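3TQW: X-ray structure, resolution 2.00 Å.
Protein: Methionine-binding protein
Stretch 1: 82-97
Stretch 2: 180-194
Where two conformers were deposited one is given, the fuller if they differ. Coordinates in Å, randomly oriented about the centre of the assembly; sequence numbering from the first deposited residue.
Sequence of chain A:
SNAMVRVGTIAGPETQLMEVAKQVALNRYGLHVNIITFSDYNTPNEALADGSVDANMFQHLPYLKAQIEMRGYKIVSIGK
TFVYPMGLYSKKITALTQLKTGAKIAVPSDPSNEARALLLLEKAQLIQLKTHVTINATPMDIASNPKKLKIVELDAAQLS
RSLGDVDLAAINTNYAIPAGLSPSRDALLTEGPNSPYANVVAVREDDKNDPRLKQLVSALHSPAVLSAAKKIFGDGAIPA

Stretch 1 (82-97) FVYPMGLYSKKITALT
Stretch 2, residues 180-194: GLSPSRDALLTEGPN

Residues 86-89 and 187-191 run antiparallel, and Gly 87 faces Thr 190 as a non-hydrogen-bonded pair, CA to CA 4.1 Å. Both backbones are extended there (Gly 87 phi/psi -107/159, Thr 190 -131/162).

Four hydrogen bonds join the stretches. Leu 88 N donates to Leu 189 O (2.9 Å), and Leu 88 O accepts from Leu 188 N (2.9 Å). Met 86 O accepts from Glu 191 N (3.0 Å). Met 86 N donates to Glu 191 OE1 (2.9 Å, nearly linear at 177°), so a carboxylate satisfies this amide. Glu 191 has chi1 m and chi2 t; both its carboxylate oxygens also bond elsewhere in the structure.

Gly 87 leaves room for Ala 187: an ideal CB on the glycine would lie 2.9 Å from Ala 187 CB, a clash.

Tyr 89 (chi1 -56°, chi2 -93°) reaches stretch 2 with its ring. Tyr 89 CE1 lies 3.8 Å from Ala 187 CB and 4.0 Å from Leu 181 CB. Pro 183 CA sits at the ring edge, 3.2 Å from Tyr 89 OH.

Leu 188 (m, p) points toward stretch 1. Leu 188 CD2 meets Ile 93 CG1 (3.9 Å) and Leu 96 CD2 (3.8 Å), an apolar cluster.

Water 1 accepts from Ser 90 N (3.0 Å) and lies 2.6 Å from Asp 186 O, well placed to donate to it, so it can bridge the stretches; other acceptors compete for its protons.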

# COMPACT_ATOMS: atom_id res chain seq x y z
N PHE A 82 -9.33 -2.37 2.04
CA PHE A 82 -9.05 -1.43 3.11
C PHE A 82 -8.14 -0.34 2.59
O PHE A 82 -7.39 -0.55 1.63
CB PHE A 82 -8.34 -2.13 4.28
CG PHE A 82 -9.15 -3.24 4.91
CD1 PHE A 82 -9.90 -3.01 6.05
CD2 PHE A 82 -9.14 -4.51 4.37
CE1 PHE A 82 -10.63 -4.02 6.62
CE2 PHE A 82 -9.88 -5.53 4.94
CZ PHE A 82 -10.62 -5.29 6.07
N VAL A 83 -8.20 0.83 3.21
CA VAL A 83 -7.17 1.84 3.00
C VAL A 83 -6.21 1.77 4.18
O VAL A 83 -6.63 1.58 5.32
CB VAL A 83 -7.76 3.26 2.85
CG1 VAL A 83 -8.60 3.62 4.07
CG2 VAL A 83 -6.65 4.28 2.63
N TYR A 84 -4.92 1.91 3.90
CA TYR A 84 -3.89 1.80 4.92
C TYR A 84 -3.11 3.11 4.98
O TYR A 84 -2.07 3.24 4.33
CB TYR A 84 -2.93 0.65 4.60
CG TYR A 84 -3.57 -0.71 4.46
CD1 TYR A 84 -3.87 -1.48 5.59
CD2 TYR A 84 -3.86 -1.25 3.21
CE1 TYR A 84 -4.45 -2.74 5.47
CE2 TYR A 84 -4.44 -2.50 3.08
CZ TYR A 84 -4.74 -3.24 4.22
OH TYR A 84 -5.31 -4.49 4.10
N PRO A 85 -3.61 4.09 5.75
CA PRO A 85 -2.99 5.42 5.77
C PRO A 85 -1.49 5.35 6.00
O PRO A 85 -1.04 4.80 7.00
CB PRO A 85 -3.69 6.11 6.94
CG PRO A 85 -5.05 5.50 6.95
CD PRO A 85 -4.81 4.04 6.61
N MSE A 86 -0.74 5.93 5.07
CA MSE A 86 0.72 5.88 5.10
C MSE A 86 1.32 6.80 6.17
O MSE A 86 0.88 7.94 6.34
CB MSE A 86 1.28 6.25 3.72
CG MSE A 86 2.79 6.43 3.68
SE MSE A 86 3.40 6.94 1.90
CE MSE A 86 3.38 5.19 1.06
N GLY A 87 2.31 6.29 6.89
CA GLY A 87 2.95 7.05 7.95
C GLY A 87 4.33 7.54 7.59
O GLY A 87 4.97 7.02 6.67
N LEU A 88 4.79 8.58 8.30
CA LEU A 88 6.17 9.03 8.22
C LEU A 88 6.86 8.57 9.49
O LEU A 88 6.36 8.80 10.59
CB LEU A 88 6.23 10.55 8.12
CG LEU A 88 5.56 11.20 6.91
CD1 LEU A 88 5.53 12.71 7.06
CD2 LEU A 88 6.29 10.80 5.63
N TYR A 89 8.01 7.92 9.35
CA TYR A 89 8.68 7.29 10.48
C TYR A 89 10.12 7.76 10.61
O TYR A 89 10.74 8.17 9.63
CB TYR A 89 8.67 5.77 10.33
CG TYR A 89 7.30 5.17 10.16
CD1 TYR A 89 6.58 4.71 11.26
CD2 TYR A 89 6.72 5.05 8.91
CE1 TYR A 89 5.33 4.16 11.12
CE2 TYR A 89 5.46 4.49 8.75
CZ TYR A 89 4.77 4.05 9.86
OH TYR A 89 3.51 3.49 9.74
N SER A 90 10.66 7.67 11.81
CA SER A 90 12.06 8.02 12.03
C SER A 90 12.61 7.31 13.26
O SER A 90 11.86 6.99 14.18
CB SER A 90 12.22 9.54 12.20
OG SER A 90 13.55 9.87 12.54
N LYS A 91 13.91 7.05 13.24
CA LYS A 91 14.61 6.58 14.42
C LYS A 91 15.59 7.66 14.89
O LYS A 91 16.46 7.40 15.73
CB LYS A 91 15.35 5.27 14.14
CG LYS A 91 14.44 4.06 14.08
CD LYS A 91 15.08 2.89 13.34
CE LYS A 91 16.38 2.46 13.98
NZ LYS A 91 16.97 1.29 13.27
N LYS A 92 15.45 8.86 14.35
CA LYS A 92 16.35 9.96 14.70
C LYS A 92 15.63 11.18 15.29
O LYS A 92 16.24 11.97 16.01
CB LYS A 92 17.21 10.37 13.50
CG LYS A 92 18.14 9.27 12.98
CD LYS A 92 19.08 9.79 11.90
CE LYS A 92 19.84 8.67 11.19
NZ LYS A 92 20.74 7.90 12.10
N ILE A 93 14.34 11.33 15.00
CA ILE A 93 13.56 12.43 15.55
C ILE A 93 12.20 11.96 16.07
O ILE A 93 11.65 10.98 15.58
CB ILE A 93 13.34 13.57 14.52
CG1 ILE A 93 12.56 13.07 13.31
CG2 ILE A 93 14.67 14.18 14.09
CD1 ILE A 93 12.27 14.14 12.26
N THR A 94 11.67 12.67 17.06
CA THR A 94 10.35 12.37 17.61
C THR A 94 9.33 13.40 17.16
O THR A 94 8.12 13.19 17.31
CB THR A 94 10.37 12.35 19.15
OG1 THR A 94 10.84 13.62 19.64
CG2 THR A 94 11.27 11.25 19.67
N ALA A 95 9.81 14.52 16.63
CA ALA A 95 8.91 15.56 16.13
C ALA A 95 9.44 16.12 14.82
O ALA A 95 10.65 16.23 14.63
CB ALA A 95 8.76 16.66 17.16
N LEU A 96 8.54 16.48 13.92
CA LEU A 96 8.93 16.91 12.59
C LEU A 96 9.76 18.20 12.60
O LEU A 96 10.62 18.39 11.73
CB LEU A 96 7.71 17.06 11.68
CG LEU A 96 7.03 15.76 11.27
CD1 LEU A 96 5.74 16.04 10.50
CD2 LEU A 96 7.97 14.89 10.45
N THR A 97 9.52 19.07 13.57
CA THR A 97 10.27 20.32 13.66
C THR A 97 11.76 20.09 13.92
O THR A 97 12.58 20.97 13.66
CB THR A 97 9.68 21.28 14.73
OG1 THR A 97 9.58 20.60 15.99
CG2 THR A 97 8.31 21.77 14.31
N GLY A 180 8.39 -3.79 12.85
CA GLY A 180 8.14 -3.39 14.22
C GLY A 180 7.64 -1.96 14.34
O GLY A 180 7.61 -1.41 15.44
N LEU A 181 7.24 -1.37 13.22
CA LEU A 181 6.74 0.01 13.22
C LEU A 181 5.22 0.04 13.10
O LEU A 181 4.65 -0.52 12.16
CB LEU A 181 7.37 0.81 12.08
CG LEU A 181 8.90 0.92 12.04
CD1 LEU A 181 9.33 1.59 10.74
CD2 LEU A 181 9.44 1.68 13.24
N SER A 182 4.57 0.71 14.04
CA SER A 182 3.12 0.85 14.02
C SER A 182 2.72 2.24 13.57
O SER A 182 3.20 3.24 14.11
CB SER A 182 2.55 0.57 15.42
OG SER A 182 1.28 1.16 15.57
N PRO A 183 1.83 2.32 12.56
CA PRO A 183 1.30 3.59 12.06
C PRO A 183 0.65 4.42 13.16
O PRO A 183 0.82 5.63 13.19
CB PRO A 183 0.24 3.14 11.05
CG PRO A 183 0.66 1.79 10.63
CD PRO A 183 1.31 1.16 11.82
N SER A 184 -0.10 3.76 14.04
CA SER A 184 -0.78 4.44 15.14
C SER A 184 0.18 4.87 16.25
O SER A 184 0.02 5.94 16.84
CB SER A 184 -1.87 3.55 15.73
OG SER A 184 -2.86 3.23 14.77
N ARG A 185 1.17 4.03 16.52
CA ARG A 185 2.04 4.25 17.67
C ARG A 185 3.34 4.98 17.32
O ARG A 185 3.82 5.79 18.10
CB ARG A 185 2.39 2.92 18.35
CG ARG A 185 1.22 2.26 19.06
CD ARG A 185 1.68 0.98 19.75
NE ARG A 185 0.63 0.35 20.54
CZ ARG A 185 0.79 -0.76 21.25
NH1 ARG A 185 1.97 -1.37 21.27
NH2 ARG A 185 -0.22 -1.27 21.95
N ASP A 186 3.90 4.68 16.15
CA ASP A 186 5.25 5.13 15.84
C ASP A 186 5.35 6.28 14.83
O ASP A 186 6.32 7.03 14.83
CB ASP A 186 6.10 3.94 15.37
CG ASP A 186 6.21 2.87 16.44
OD1 ASP A 186 6.46 3.22 17.61
OD2 ASP A 186 6.05 1.68 16.11
N ALA A 187 4.34 6.42 13.97
CA ALA A 187 4.38 7.45 12.93
C ALA A 187 4.30 8.85 13.52
O ALA A 187 3.50 9.12 14.42
CB ALA A 187 3.27 7.23 11.92
N LEU A 188 5.14 9.75 13.01
CA LEU A 188 5.08 11.15 13.43
C LEU A 188 3.84 11.81 12.84
O LEU A 188 3.34 12.81 13.35
CB LEU A 188 6.34 11.91 13.00
CG LEU A 188 7.58 11.74 13.88
CD1 LEU A 188 8.07 10.30 13.87
CD2 LEU A 188 8.70 12.69 13.44
N LEU A 189 3.34 11.21 11.76
CA LEU A 189 2.19 11.74 11.02
C LEU A 189 1.72 10.69 10.02
O LEU A 189 2.54 9.96 9.45
CB LEU A 189 2.59 13.00 10.26
CG LEU A 189 1.52 13.63 9.36
CD1 LEU A 189 0.35 14.18 10.18
CD2 LEU A 189 2.11 14.71 8.47
N THR A 190 0.41 10.60 9.80
CA THR A 190 -0.12 9.71 8.75
C THR A 190 -1.12 10.44 7.87
O THR A 190 -1.66 11.48 8.25
CB THR A 190 -0.83 8.47 9.34
OG1 THR A 190 -2.06 8.87 9.93
CG2 THR A 190 0.04 7.78 10.38
N GLU A 191 -1.38 9.88 6.69
CA GLU A 191 -2.43 10.38 5.82
C GLU A 191 -3.76 10.33 6.54
O GLU A 191 -3.90 9.63 7.54
CB GLU A 191 -2.56 9.49 4.58
CG GLU A 191 -1.35 9.40 3.68
CD GLU A 191 -1.54 8.34 2.60
OE1 GLU A 191 -2.10 7.26 2.92
OE2 GLU A 191 -1.15 8.58 1.44
N GLY A 192 -4.74 11.05 6.00
CA GLY A 192 -6.11 10.91 6.44
C GLY A 192 -6.73 9.67 5.82
O GLY A 192 -6.14 9.06 4.93
N PRO A 193 -7.93 9.29 6.28
CA PRO A 193 -8.60 8.07 5.84
C PRO A 193 -9.26 8.19 4.47
O PRO A 193 -9.54 7.18 3.83
CB PRO A 193 -9.68 7.86 6.91
CG PRO A 193 -10.00 9.24 7.38
CD PRO A 193 -8.69 9.99 7.34
N ASN A 194 -9.49 9.42 4.01
CA ASN A 194 -10.22 9.64 2.76
C ASN A 194 -9.32 9.93 1.57
O ASN A 194 -9.51 10.91 0.86
CB ASN A 194 -11.25 10.76 2.94
CG ASN A 194 -12.24 10.47 4.04
OD1 ASN A 194 -12.45 11.28 4.94
ND2 ASN A 194 -12.86 9.29 3.98
O HOH W 1 8.73 6.69 13.89